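Local coordinates for putative ATP binding component of ABC-transporter (Escherichia coli, PDB 2R5O), which probably serves as the ATP-binding component of an ABC transporter that exports O antigen polysaccharide, this chain being its carbohydrate-binding C-terminal domain, at residues G90-I93 / L99-Y102; T104-A109 / E114-S119; Y53-A58 / D162-H167. All blocks are in the same frame, centred on the assembly; numbering follows the deposited sequence.

Overall arrangement
All three contacts lie in the Wzt C-terminal domain, an immunoglobulin-like fold. Contacts 1 and 2 follow each other along the chain and share strand 100-105. Their centres are about 17 Å apart, and they touch where I91 N lies 3.0 Å from T104 O, a probable hydrogen bond. Both also meet the second subunit, and Y102 of contact 1 binds a sodium ion together with D179 of that subunit. Contact 3 joins the two sheets, and the other two contacts fall inside the chain loop it closes. Its centre is about 13 Å from that of contact 1 and about 21 Å from that of contact 2.

Contact 1: G90-I93 / L99-Y102; sequences GILI and LFLY. With NA (sodium ion), chain G.
I93 pairs with Y102 across a beta hairpin, with a classic beta bulge where L101 and Y102 both face I93. Two backbone bonds join I93 and Y102, and a third comes from L101. I93 N donates to Y102 O at 2.8 Å. I93 O accepts twice, from L101 N at 2.9 Å and from Y102 N at 3.2 Å. One oxygen thus serves both bulge residues, and both donors lie in its carbonyl plane. A CA-H...O contact from L92 CA to Y102 O adds to the pairing.

The apolar contacts gather round the F100 and Y102 rings, with one more between I93 and L101. L92 CD2 meets F100 CE2 at 3.7 Å, oblique to the ring. CD1 of I93 lies at the edge of the Y102 ring, and I91 CD1 approaches the same ring obliquely. CG2 of I93 reaches CD1 of L101 at 4.3 Å.

F100 packs on W175 and Y102 on I178 of the second subunit, consistent with a domain-swapped dimer. The Y102 hydroxyl is also hydrogen-bonded to S182 N of that subunit. The sodium ion lies at the edge of the Y102 ring, in its plane. Two waters and D179 of the second subunit bind it too, and Y102 OH does so at 2.7 Å.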
ATOM      1  N   GLY A  90      18.906  -5.190  -1.519  1.00 13.70           N
ATOM      2  CA  GLY A  90      17.672  -4.461  -1.676  1.00 13.77           C
ATOM      3  C   GLY A  90      16.662  -5.185  -2.518  1.00 13.21           C
ATOM      4  O   GLY A  90      16.988  -6.129  -3.242  1.00 13.83           O
ATOM      5  N   ILE A  91      15.442  -4.672  -2.473  1.00 13.18           N
ATOM      6  CA  ILE A  91      14.335  -5.187  -3.259  1.00 14.10           C
ATOM      7  C   ILE A  91      13.545  -4.034  -3.893  1.00 14.10           C
ATOM      8  O   ILE A  91      13.486  -2.916  -3.338  1.00 14.43           O
ATOM      9  CB  ILE A  91      13.373  -6.015  -2.393  1.00 14.87           C
ATOM     10  CG1 ILE A  91      12.882  -5.253  -1.154  1.00 14.96           C
ATOM     11  CG2 ILE A  91      13.995  -7.349  -2.043  1.00 16.80           C
ATOM     12  CD1 ILE A  91      11.712  -5.987  -0.502  1.00 16.92           C
ATOM     13  N   LEU A  92      12.895  -4.337  -5.020  1.00 14.35           N
ATOM     14  CA  LEU A  92      11.949  -3.457  -5.703  1.00 14.33           C
ATOM     15  C   LEU A  92      10.733  -4.308  -6.078  1.00 13.72           C
ATOM     16  O   LEU A  92      10.883  -5.437  -6.483  1.00 14.22           O
ATOM     17  CB  LEU A  92      12.528  -2.848  -6.980  1.00 14.78           C
ATOM     18  CG  LEU A  92      13.893  -2.168  -6.898  1.00 15.81           C
ATOM     19  CD1 LEU A  92      14.386  -1.870  -8.338  1.00 17.08           C
ATOM     20  CD2 LEU A  92      13.834  -0.893  -6.097  1.00 16.48           C
ATOM     21  N   ILE A  93       9.539  -3.717  -5.967  1.00 13.95           N
ATOM     22  CA  ILE A  93       8.292  -4.338  -6.383  1.00 14.44           C
ATOM     23  C   ILE A  93       7.564  -3.329  -7.262  1.00 14.21           C
ATOM     24  O   ILE A  93       7.368  -2.177  -6.865  1.00 14.60           O
ATOM     25  CB  ILE A  93       7.430  -4.761  -5.183  1.00 15.14           C
ATOM     26  CG1 ILE A  93       8.196  -5.735  -4.264  1.00 16.17           C
ATOM     27  CG2 ILE A  93       6.120  -5.377  -5.667  1.00 15.55           C
ATOM     28  CD1 ILE A  93       7.458  -6.091  -2.982  1.00 16.98           C
ATOM     29  N   LEU A  99       4.523   0.754 -12.620  1.00 19.61           N
ATOM     30  CA  LEU A  99       4.304   1.566 -11.429  1.00 18.65           C
ATOM     31  C   LEU A  99       5.180   1.024 -10.307  1.00 17.65           C
ATOM     32  O   LEU A  99       5.150  -0.159  -9.996  1.00 17.78           O
ATOM     33  CB  LEU A  99       2.830   1.571 -11.010  1.00 18.64           C
ATOM     34  CG  LEU A  99       2.475   2.319  -9.718  1.00 20.54           C
ATOM     35  CD1 LEU A  99       2.700   3.814  -9.877  1.00 22.54           C
ATOM     36  CD2 LEU A  99       1.048   2.029  -9.300  1.00 20.85           C
ATOM     37  N   PHE A 100       5.986   1.903  -9.729  1.00 16.23           N
ATOM     38  CA  PHE A 100       6.919   1.516  -8.683  1.00 16.41           C
ATOM     39  C   PHE A 100       6.150   1.528  -7.397  1.00 15.72           C
ATOM     40  O   PHE A 100       5.759   2.572  -6.883  1.00 16.84           O
ATOM     41  CB  PHE A 100       8.073   2.534  -8.690  1.00 16.65           C
ATOM     42  CG  PHE A 100       9.207   2.270  -7.748  1.00 15.96           C
ATOM     43  CD1 PHE A 100      10.037   3.325  -7.452  1.00 16.20           C
ATOM     44  CD2 PHE A 100       9.483   1.031  -7.193  1.00 16.67           C
ATOM     45  CE1 PHE A 100      11.094   3.161  -6.603  1.00 15.13           C
ATOM     46  CE2 PHE A 100      10.544   0.868  -6.349  1.00 15.87           C
ATOM     47  CZ  PHE A 100      11.353   1.918  -6.063  1.00 15.31           C
ATOM     48  N   LEU A 101       5.906   0.333  -6.858  1.00 14.98           N
ATOM     49  CA  LEU A 101       5.067   0.169  -5.661  1.00 15.30           C
ATOM     50  C   LEU A 101       5.846   0.312  -4.369  1.00 14.55           C
ATOM     51  O   LEU A 101       5.389   0.998  -3.447  1.00 15.50           O
ATOM     52  CB  LEU A 101       4.335  -1.162  -5.677  1.00 15.91           C
ATOM     53  CG  LEU A 101       3.320  -1.315  -6.806  1.00 15.35           C
ATOM     54  CD1 LEU A 101       2.878  -2.781  -6.906  1.00 17.06           C
ATOM     55  CD2 LEU A 101       2.150  -0.414  -6.556  1.00 18.37           C
ATOM     56  N   TYR A 102       7.002  -0.339  -4.280  1.00 14.74           N
ATOM     57  CA  TYR A 102       7.784  -0.316  -3.034  1.00 14.70           C
ATOM     58  C   TYR A 102       9.206  -0.694  -3.326  1.00 14.45           C
ATOM     59  O   TYR A 102       9.445  -1.595  -4.108  1.00 15.39           O
ATOM     60  CB  TYR A 102       7.219  -1.307  -2.030  1.00 14.79           C
ATOM     61  CG  TYR A 102       7.996  -1.433  -0.733  1.00 13.89           C
ATOM     62  CD1 TYR A 102       8.081  -0.370   0.133  1.00 14.52           C
ATOM     63  CD2 TYR A 102       8.631  -2.630  -0.371  1.00 14.47           C
ATOM     64  CE1 TYR A 102       8.731  -0.467   1.331  1.00 13.97           C
ATOM     65  CE2 TYR A 102       9.294  -2.746   0.845  1.00 14.30           C
ATOM     66  CZ  TYR A 102       9.332  -1.666   1.717  1.00 14.23           C
ATOM     67  OH  TYR A 102       9.944  -1.807   2.935  1.00 14.06           O
TER
HETATM   68 NA    NA G  13       9.968   0.262   4.608  1.00 17.55          NA
HETATM   69  O   HOH W   1      10.675  -0.978   6.900  1.00 14.20           O
HETATM   70  O   HOH W   2      12.354   1.310   3.755  1.00 12.04           O

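Contact 2: T104-A109 / E114-S119; sequences TNSFLA and ENISVS
The ring of F107 meets E114 by its edge, with E114 O near the ring plane, 4.5 Å from F107 CD1.

The rest of the contact centres on S106. S106 O lies 4.0 Å from E114 CB. OG of S106 sits between its backbone N and carbonyl carbon (chi1 54°), a position from which it reaches two partners. S106 OG lies 4.2 Å from I116 CD1. The other partner is a water, 2.7 Å from S106 OG, which donates to E114 O at 2.9 Å. This water bridges the two segments. The bend of the E114 chain at chi2 (-82°) carries the carboxylate off from S106, to where OE1 is hydrogen-bonded to S186 OG of the second subunit.

The short helix 106-109 is capped by N105. OD1 of N105 accepts from L108 N at 2.9 Å in a nearly straight bond, the N-cap arrangement. A109 N donates to N105 O at 2.8 Å, closing the first turn.

The helix follows strand 100-105, and the chain then leads to the weakly bonded strand 116-118. Backbone bonds tie S106 to P89 and I116 to V87, both on strand 84-95. I116 also packs on F126 of strand 123-131, in the facing sheet, while F184 of the second subunit packs on S106 and E114.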
ATOM      1  N   THR A 104      13.159  -0.877  -1.058  1.00 14.29           N
ATOM      2  CA  THR A 104      13.938  -0.647   0.148  1.00 14.18           C
ATOM      3  C   THR A 104      15.253  -1.374   0.036  1.00 13.90           C
ATOM      4  O   THR A 104      15.529  -2.074  -0.933  1.00 13.78           O
ATOM      5  CB  THR A 104      13.142  -1.063   1.417  1.00 15.21           C
ATOM      6  OG1 THR A 104      13.829  -0.570   2.585  1.00 14.72           O
ATOM      7  CG2 THR A 104      12.950  -2.570   1.513  1.00 15.86           C
ATOM      8  N   ASN A 105      16.072  -1.202   1.055  1.00 13.34           N
ATOM      9  CA  ASN A 105      17.310  -1.938   1.160  1.00 13.35           C
ATOM     10  C   ASN A 105      17.600  -2.159   2.635  1.00 13.59           C
ATOM     11  O   ASN A 105      16.839  -1.733   3.490  1.00 14.15           O
ATOM     12  CB  ASN A 105      18.432  -1.244   0.380  1.00 14.26           C
ATOM     13  CG  ASN A 105      18.813   0.095   0.937  1.00 13.98           C
ATOM     14  OD1 ASN A 105      18.799   0.326   2.132  1.00 14.46           O
ATOM     15  ND2 ASN A 105      19.247   0.986   0.036  1.00 16.75           N
ATOM     16  N   SER A 106      18.681  -2.854   2.963  1.00 13.96           N
ATOM     17  CA  SER A 106      18.962  -3.188   4.339  1.00 14.25           C
ATOM     18  C   SER A 106      19.057  -1.964   5.225  1.00 14.42           C
ATOM     19  O   SER A 106      18.659  -2.006   6.397  1.00 15.46           O
ATOM     20  CB  SER A 106      20.230  -4.019   4.455  1.00 14.10           C
ATOM     21  OG  SER A 106      21.324  -3.378   3.829  1.00 13.58           O
ATOM     22  N   PHE A 107      19.674  -0.910   4.702  1.00 14.67           N
ATOM     23  CA  PHE A 107      19.876   0.321   5.441  1.00 15.16           C
ATOM     24  C   PHE A 107      18.550   1.041   5.724  1.00 14.40           C
ATOM     25  O   PHE A 107      18.249   1.403   6.865  1.00 15.95           O
ATOM     26  CB  PHE A 107      20.841   1.206   4.659  1.00 16.10           C
ATOM     27  CG  PHE A 107      21.165   2.492   5.366  1.00 18.16           C
ATOM     28  CD1 PHE A 107      21.983   2.500   6.493  1.00 19.06           C
ATOM     29  CD2 PHE A 107      20.596   3.673   4.948  1.00 21.43           C
ATOM     30  CE1 PHE A 107      22.284   3.693   7.160  1.00 20.87           C
ATOM     31  CE2 PHE A 107      20.886   4.883   5.632  1.00 21.24           C
ATOM     32  CZ  PHE A 107      21.709   4.857   6.739  1.00 22.06           C
ATOM     33  N   LEU A 108      17.751   1.240   4.686  1.00 14.53           N
ATOM     34  CA  LEU A 108      16.454   1.902   4.861  1.00 14.85           C
ATOM     35  C   LEU A 108      15.497   1.062   5.704  1.00 14.74           C
ATOM     36  O   LEU A 108      14.841   1.569   6.620  1.00 14.98           O
ATOM     37  CB  LEU A 108      15.820   2.248   3.514  1.00 15.20           C
ATOM     38  CG  LEU A 108      16.638   3.175   2.635  1.00 16.40           C
ATOM     39  CD1 LEU A 108      15.873   3.426   1.327  1.00 19.66           C
ATOM     40  CD2 LEU A 108      16.954   4.489   3.358  1.00 17.98           C
ATOM     41  N   ALA A 109      15.375  -0.218   5.401  1.00 15.40           N
ATOM     42  CA  ALA A 109      14.368  -1.051   6.069  1.00 15.41           C
ATOM     43  C   ALA A 109      14.621  -1.147   7.552  1.00 16.07           C
ATOM     44  O   ALA A 109      13.667  -1.177   8.344  1.00 17.15           O
ATOM     45  CB  ALA A 109      14.306  -2.422   5.475  1.00 15.68           C
ATOM     46  N   GLU A 114      21.357  -1.868  10.471  1.00 18.48           N
ATOM     47  CA  GLU A 114      22.202  -2.877   9.846  1.00 18.88           C
ATOM     48  C   GLU A 114      23.411  -2.283   9.162  1.00 19.32           C
ATOM     49  O   GLU A 114      23.271  -1.363   8.341  1.00 19.93           O
ATOM     50  CB  GLU A 114      21.389  -3.621   8.774  1.00 20.42           C
ATOM     51  CG  GLU A 114      20.272  -4.468   9.351  1.00 21.46           C
ATOM     52  CD  GLU A 114      20.703  -5.827   9.862  1.00 22.56           C
ATOM     53  OE1 GLU A 114      21.790  -6.314   9.476  1.00 24.45           O
ATOM     54  OE2 GLU A 114      19.924  -6.422  10.625  1.00 22.58           O
ATOM     55  N   ASN A 115      24.576  -2.831   9.490  1.00 19.36           N
ATOM     56  CA  ASN A 115      25.794  -2.632   8.706  1.00 19.99           C
ATOM     57  C   ASN A 115      26.459  -3.979   8.537  1.00 19.56           C
ATOM     58  O   ASN A 115      26.839  -4.604   9.516  1.00 21.33           O
ATOM     59  CB  ASN A 115      26.777  -1.651   9.346  1.00 21.14           C
ATOM     60  CG  ASN A 115      27.936  -1.318   8.415  1.00 23.57           C
ATOM     61  OD1 ASN A 115      27.844  -0.389   7.618  1.00 25.63           O
ATOM     62  ND2 ASN A 115      29.009  -2.113   8.470  1.00 26.25           N
ATOM     63  N   ILE A 116      26.618  -4.393   7.286  1.00 18.78           N
ATOM     64  CA  ILE A 116      27.035  -5.741   6.934  1.00 18.50           C
ATOM     65  C   ILE A 116      28.381  -5.722   6.215  1.00 17.94           C
ATOM     66  O   ILE A 116      28.502  -5.171   5.132  1.00 17.24           O
ATOM     67  CB  ILE A 116      25.982  -6.413   6.027  1.00 17.68           C
ATOM     68  CG1 ILE A 116      24.561  -6.254   6.624  1.00 19.04           C
ATOM     69  CG2 ILE A 116      26.319  -7.876   5.844  1.00 19.06           C
ATOM     70  CD1 ILE A 116      23.447  -6.472   5.635  1.00 20.63           C
ATOM     71  N   SER A 117      29.386  -6.339   6.824  1.00 18.64           N
ATOM     72  CA  SER A 117      30.700  -6.496   6.194  1.00 18.35           C
ATOM     73  C   SER A 117      30.883  -7.952   5.797  1.00 18.28           C
ATOM     74  O   SER A 117      30.369  -8.851   6.451  1.00 19.48           O
ATOM     75  CB  SER A 117      31.816  -6.046   7.127  0.65 18.90           C
ATOM     76  OG  SER A 117      31.765  -6.795   8.317  0.65 19.99           O
ATOM     77  N   VAL A 118      31.624  -8.160   4.724  1.00 17.58           N
ATOM     78  CA  VAL A 118      31.883  -9.491   4.191  1.00 18.13           C
ATOM     79  C   VAL A 118      33.342  -9.619   3.790  1.00 17.66           C
ATOM     80  O   VAL A 118      34.027  -8.618   3.562  1.00 17.65           O
ATOM     81  CB  VAL A 118      31.014  -9.817   2.962  1.00 17.81           C
ATOM     82  CG1 VAL A 118      29.533  -9.690   3.323  1.00 19.04           C
ATOM     83  CG2 VAL A 118      31.384  -8.944   1.786  1.00 18.49           C
ATOM     84  N   SER A 119      33.814 -10.865   3.740  1.00 17.61           N
ATOM     85  CA  SER A 119      35.132 -11.192   3.227  1.00 18.62           C
ATOM     86  C   SER A 119      35.016 -11.907   1.885  1.00 18.68           C
ATOM     87  O   SER A 119      34.019 -12.556   1.594  1.00 18.16           O
ATOM     88  CB  SER A 119      35.878 -12.109   4.194  1.00 18.71           C
ATOM     89  OG  SER A 119      35.981 -11.532   5.483  1.00 21.18           O
TER
HETATM   90  O   HOH W   3      22.799  -1.893   5.569  1.00 16.42           O

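Contact 3: Y53-A58 / D162-H167; sequences YHIQSA and DSIILH
I164 sets its CD1 methyl over one face of the Y53 ring. I164 CD1 is 3.4 Å from the centroid of the Y53 ring and 7° off its normal, an almost axial CH-pi contact. The two side chains reach in from their own strands to meet, and CG1 of I164 comes to 3.6 Å from Y53 CZ. CD1 sits over the ring centre, and CG1 lies nearer the hydroxyl end. CG of Y53 sits between its backbone N and carbonyl carbon (chi1 71°), which lays the ring out under I164.

I55 supplies the second part of the contact. I55 CD1 meets I164 CG2 at 4.1 Å and L166 CD2 at 3.9 Å. I55 and I164 lie alongside each other with reversed directions. The end of L166 leans in to touch I55. Y53, I55, I164 and L166 are all buried.

The next shell fixes these groups. The Y53 hydroxyl is hydrogen-bonded to P34 O, which holds the far end of the ring. S163 and I164 both face L141 in a classic beta bulge.

The two segments belong to different sheets of the immunoglobulin-like fold. The axes of strands 53-57 and 163-167 come no closer than 10.7 Å, and side chains meet between them, as in a beta sandwich. The two strands run nearly parallel, 13° apart. F74 of strand 71-80 lies against I55 and L166, and F143 of strand 137-147 lies against Y53 and I164.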
ATOM      1  N   TYR A  53      17.528 -17.509  -4.823  1.00 14.39           N
ATOM      2  CA  TYR A  53      16.519 -16.864  -3.986  1.00 14.73           C
ATOM      3  C   TYR A  53      15.533 -17.891  -3.487  1.00 14.61           C
ATOM      4  O   TYR A  53      15.461 -19.020  -4.004  1.00 15.07           O
ATOM      5  CB  TYR A  53      15.792 -15.744  -4.738  1.00 14.69           C
ATOM      6  CG  TYR A  53      14.849 -16.181  -5.844  1.00 15.00           C
ATOM      7  CD1 TYR A  53      13.477 -16.364  -5.629  1.00 14.45           C
ATOM      8  CD2 TYR A  53      15.317 -16.388  -7.122  1.00 13.85           C
ATOM      9  CE1 TYR A  53      12.634 -16.740  -6.643  1.00 14.54           C
ATOM     10  CE2 TYR A  53      14.461 -16.748  -8.165  1.00 13.95           C
ATOM     11  CZ  TYR A  53      13.124 -16.915  -7.906  1.00 14.37           C
ATOM     12  OH  TYR A  53      12.301 -17.288  -8.962  1.00 14.61           O
ATOM     13  N   HIS A  54      14.766 -17.469  -2.496  1.00 14.52           N
ATOM     14  CA  HIS A  54      13.713 -18.302  -1.942  1.00 15.11           C
ATOM     15  C   HIS A  54      12.571 -17.404  -1.509  1.00 15.16           C
ATOM     16  O   HIS A  54      12.798 -16.304  -1.025  1.00 16.68           O
ATOM     17  CB  HIS A  54      14.233 -19.101  -0.731  1.00 14.97           C
ATOM     18  CG  HIS A  54      13.340 -20.224  -0.324  1.00 15.54           C
ATOM     19  ND1 HIS A  54      13.373 -21.450  -0.952  1.00 17.18           N
ATOM     20  CD2 HIS A  54      12.400 -20.308   0.644  1.00 16.32           C
ATOM     21  CE1 HIS A  54      12.483 -22.250  -0.375  1.00 16.69           C
ATOM     22  NE2 HIS A  54      11.865 -21.575   0.580  1.00 17.24           N
ATOM     23  N   ILE A  55      11.342 -17.850  -1.701  1.00 14.40           N
ATOM     24  CA  ILE A  55      10.162 -17.155  -1.233  1.00 14.71           C
ATOM     25  C   ILE A  55       9.337 -18.114  -0.416  1.00 14.33           C
ATOM     26  O   ILE A  55       9.165 -19.278  -0.802  1.00 14.61           O
ATOM     27  CB  ILE A  55       9.350 -16.563  -2.407  1.00 15.58           C
ATOM     28  CG1 ILE A  55      10.246 -15.550  -3.155  1.00 17.03           C
ATOM     29  CG2 ILE A  55       8.063 -15.890  -1.911  1.00 16.69           C
ATOM     30  CD1 ILE A  55       9.656 -14.945  -4.439  1.00 17.73           C
ATOM     31  N   GLN A  56       8.863 -17.665   0.727  1.00 13.56           N
ATOM     32  CA  GLN A  56       8.057 -18.502   1.617  1.00 14.27           C
ATOM     33  C   GLN A  56       7.007 -17.655   2.289  1.00 14.12           C
ATOM     34  O   GLN A  56       7.273 -16.501   2.622  1.00 14.43           O
ATOM     35  CB  GLN A  56       8.934 -19.238   2.610  0.65 15.42           C
ATOM     36  CG  GLN A  56       9.730 -18.330   3.447  0.65 17.47           C
ATOM     37  CD  GLN A  56      10.852 -19.024   4.200  0.65 17.68           C
ATOM     38  OE1 GLN A  56      11.305 -20.112   3.812  0.65 21.07           O
ATOM     39  NE2 GLN A  56      11.336 -18.385   5.270  0.65 20.31           N
ATOM     40  N   SER A  57       5.822 -18.215   2.505  1.00 14.76           N
ATOM     41  CA  SER A  57       4.802 -17.490   3.240  1.00 15.96           C
ATOM     42  C   SER A  57       3.947 -18.485   4.010  1.00 16.85           C
ATOM     43  O   SER A  57       3.536 -19.496   3.464  1.00 16.16           O
ATOM     44  CB  SER A  57       3.932 -16.725   2.282  1.00 15.73           C
ATOM     45  OG  SER A  57       2.968 -15.936   2.973  1.00 18.72           O
ATOM     46  N   ALA A  58       3.707 -18.199   5.286  1.00 16.64           N
ATOM     47  CA  ALA A  58       2.908 -19.054   6.180  1.00 17.49           C
ATOM     48  C   ALA A  58       3.524 -20.447   6.226  1.00 16.89           C
ATOM     49  O   ALA A  58       2.836 -21.446   6.410  1.00 17.76           O
ATOM     50  CB  ALA A  58       1.465 -19.115   5.724  1.00 18.57           C
ATOM     51  N   ASP A 162      13.500  -6.837 -12.221  1.00 14.19           N
ATOM     52  CA  ASP A 162      12.271  -7.418 -12.747  1.00 14.03           C
ATOM     53  C   ASP A 162      12.493  -8.884 -13.089  1.00 13.65           C
ATOM     54  O   ASP A 162      12.120  -9.378 -14.156  1.00 14.80           O
ATOM     55  CB  ASP A 162      11.758  -6.659 -13.972  1.00 14.93           C
ATOM     56  CG  ASP A 162      11.151  -5.300 -13.647  1.00 14.73           C
ATOM     57  OD1 ASP A 162      10.857  -5.009 -12.499  1.00 15.07           O
ATOM     58  OD2 ASP A 162      10.960  -4.534 -14.636  1.00 17.26           O
ATOM     59  N   SER A 163      13.100  -9.596 -12.140  1.00 14.24           N
ATOM     60  CA  SER A 163      13.550 -10.958 -12.376  1.00 13.91           C
ATOM     61  C   SER A 163      12.636 -12.048 -11.862  1.00 13.87           C
ATOM     62  O   SER A 163      12.881 -13.217 -12.192  1.00 13.93           O
ATOM     63  CB  SER A 163      14.941 -11.136 -11.793  1.00 14.06           C
ATOM     64  OG  SER A 163      14.945 -10.875 -10.385  1.00 13.76           O
ATOM     65  N   ILE A 164      11.610 -11.692 -11.098  1.00 14.16           N
ATOM     66  CA  ILE A 164      10.703 -12.675 -10.528  1.00 13.85           C
ATOM     67  C   ILE A 164       9.272 -12.159 -10.678  1.00 14.42           C
ATOM     68  O   ILE A 164       9.015 -10.964 -10.435  1.00 14.93           O
ATOM     69  CB  ILE A 164      11.046 -12.939  -9.034  1.00 14.64           C
ATOM     70  CG1 ILE A 164      12.467 -13.525  -8.876  1.00 14.03           C
ATOM     71  CG2 ILE A 164       9.993 -13.840  -8.375  1.00 14.18           C
ATOM     72  CD1 ILE A 164      13.050 -13.341  -7.485  1.00 13.75           C
ATOM     73  N   ILE A 165       8.354 -13.026 -11.105  1.00 14.03           N
ATOM     74  CA  ILE A 165       6.931 -12.674 -11.154  1.00 14.99           C
ATOM     75  C   ILE A 165       6.271 -13.181  -9.877  1.00 14.75           C
ATOM     76  O   ILE A 165       6.489 -14.322  -9.443  1.00 15.48           O
ATOM     77  CB  ILE A 165       6.224 -13.137 -12.454  0.65 15.82           C
ATOM     78  CG1 ILE A 165       4.787 -12.618 -12.483  0.65 15.42           C
ATOM     79  CG2 ILE A 165       6.296 -14.642 -12.631  0.65 16.60           C
ATOM     80  CD1 ILE A 165       4.171 -12.611 -13.863  0.65 16.44           C
ATOM     81  N   LEU A 166       5.473 -12.314  -9.258  1.00 13.96           N
ATOM     82  CA  LEU A 166       4.661 -12.629  -8.090  1.00 14.94           C
ATOM     83  C   LEU A 166       3.185 -12.569  -8.469  1.00 14.58           C
ATOM     84  O   LEU A 166       2.747 -11.647  -9.128  1.00 15.76           O
ATOM     85  CB  LEU A 166       4.886 -11.596  -6.981  1.00 14.38           C
ATOM     86  CG  LEU A 166       6.330 -11.370  -6.514  1.00 14.16           C
ATOM     87  CD1 LEU A 166       6.389 -10.323  -5.414  1.00 14.55           C
ATOM     88  CD2 LEU A 166       6.984 -12.653  -6.036  1.00 15.38           C
ATOM     89  N   HIS A 167       2.430 -13.546  -7.995  1.00 15.21           N
ATOM     90  CA  HIS A 167       0.980 -13.595  -8.162  1.00 15.55           C
ATOM     91  C   HIS A 167       0.362 -13.373  -6.814  1.00 15.99           C
ATOM     92  O   HIS A 167       0.770 -14.045  -5.862  1.00 16.67           O
ATOM     93  CB  HIS A 167       0.527 -14.958  -8.716  1.00 16.52           C
ATOM     94  CG  HIS A 167       1.293 -15.405  -9.914  1.00 17.34           C
ATOM     95  ND1 HIS A 167       1.220 -14.750 -11.126  1.00 19.83           N
ATOM     96  CD2 HIS A 167       2.149 -16.436 -10.096  1.00 19.99           C
ATOM     97  CE1 HIS A 167       1.999 -15.362 -12.002  1.00 19.60           C
ATOM     98  NE2 HIS A 167       2.577 -16.386 -11.403  1.00 22.01           N
TER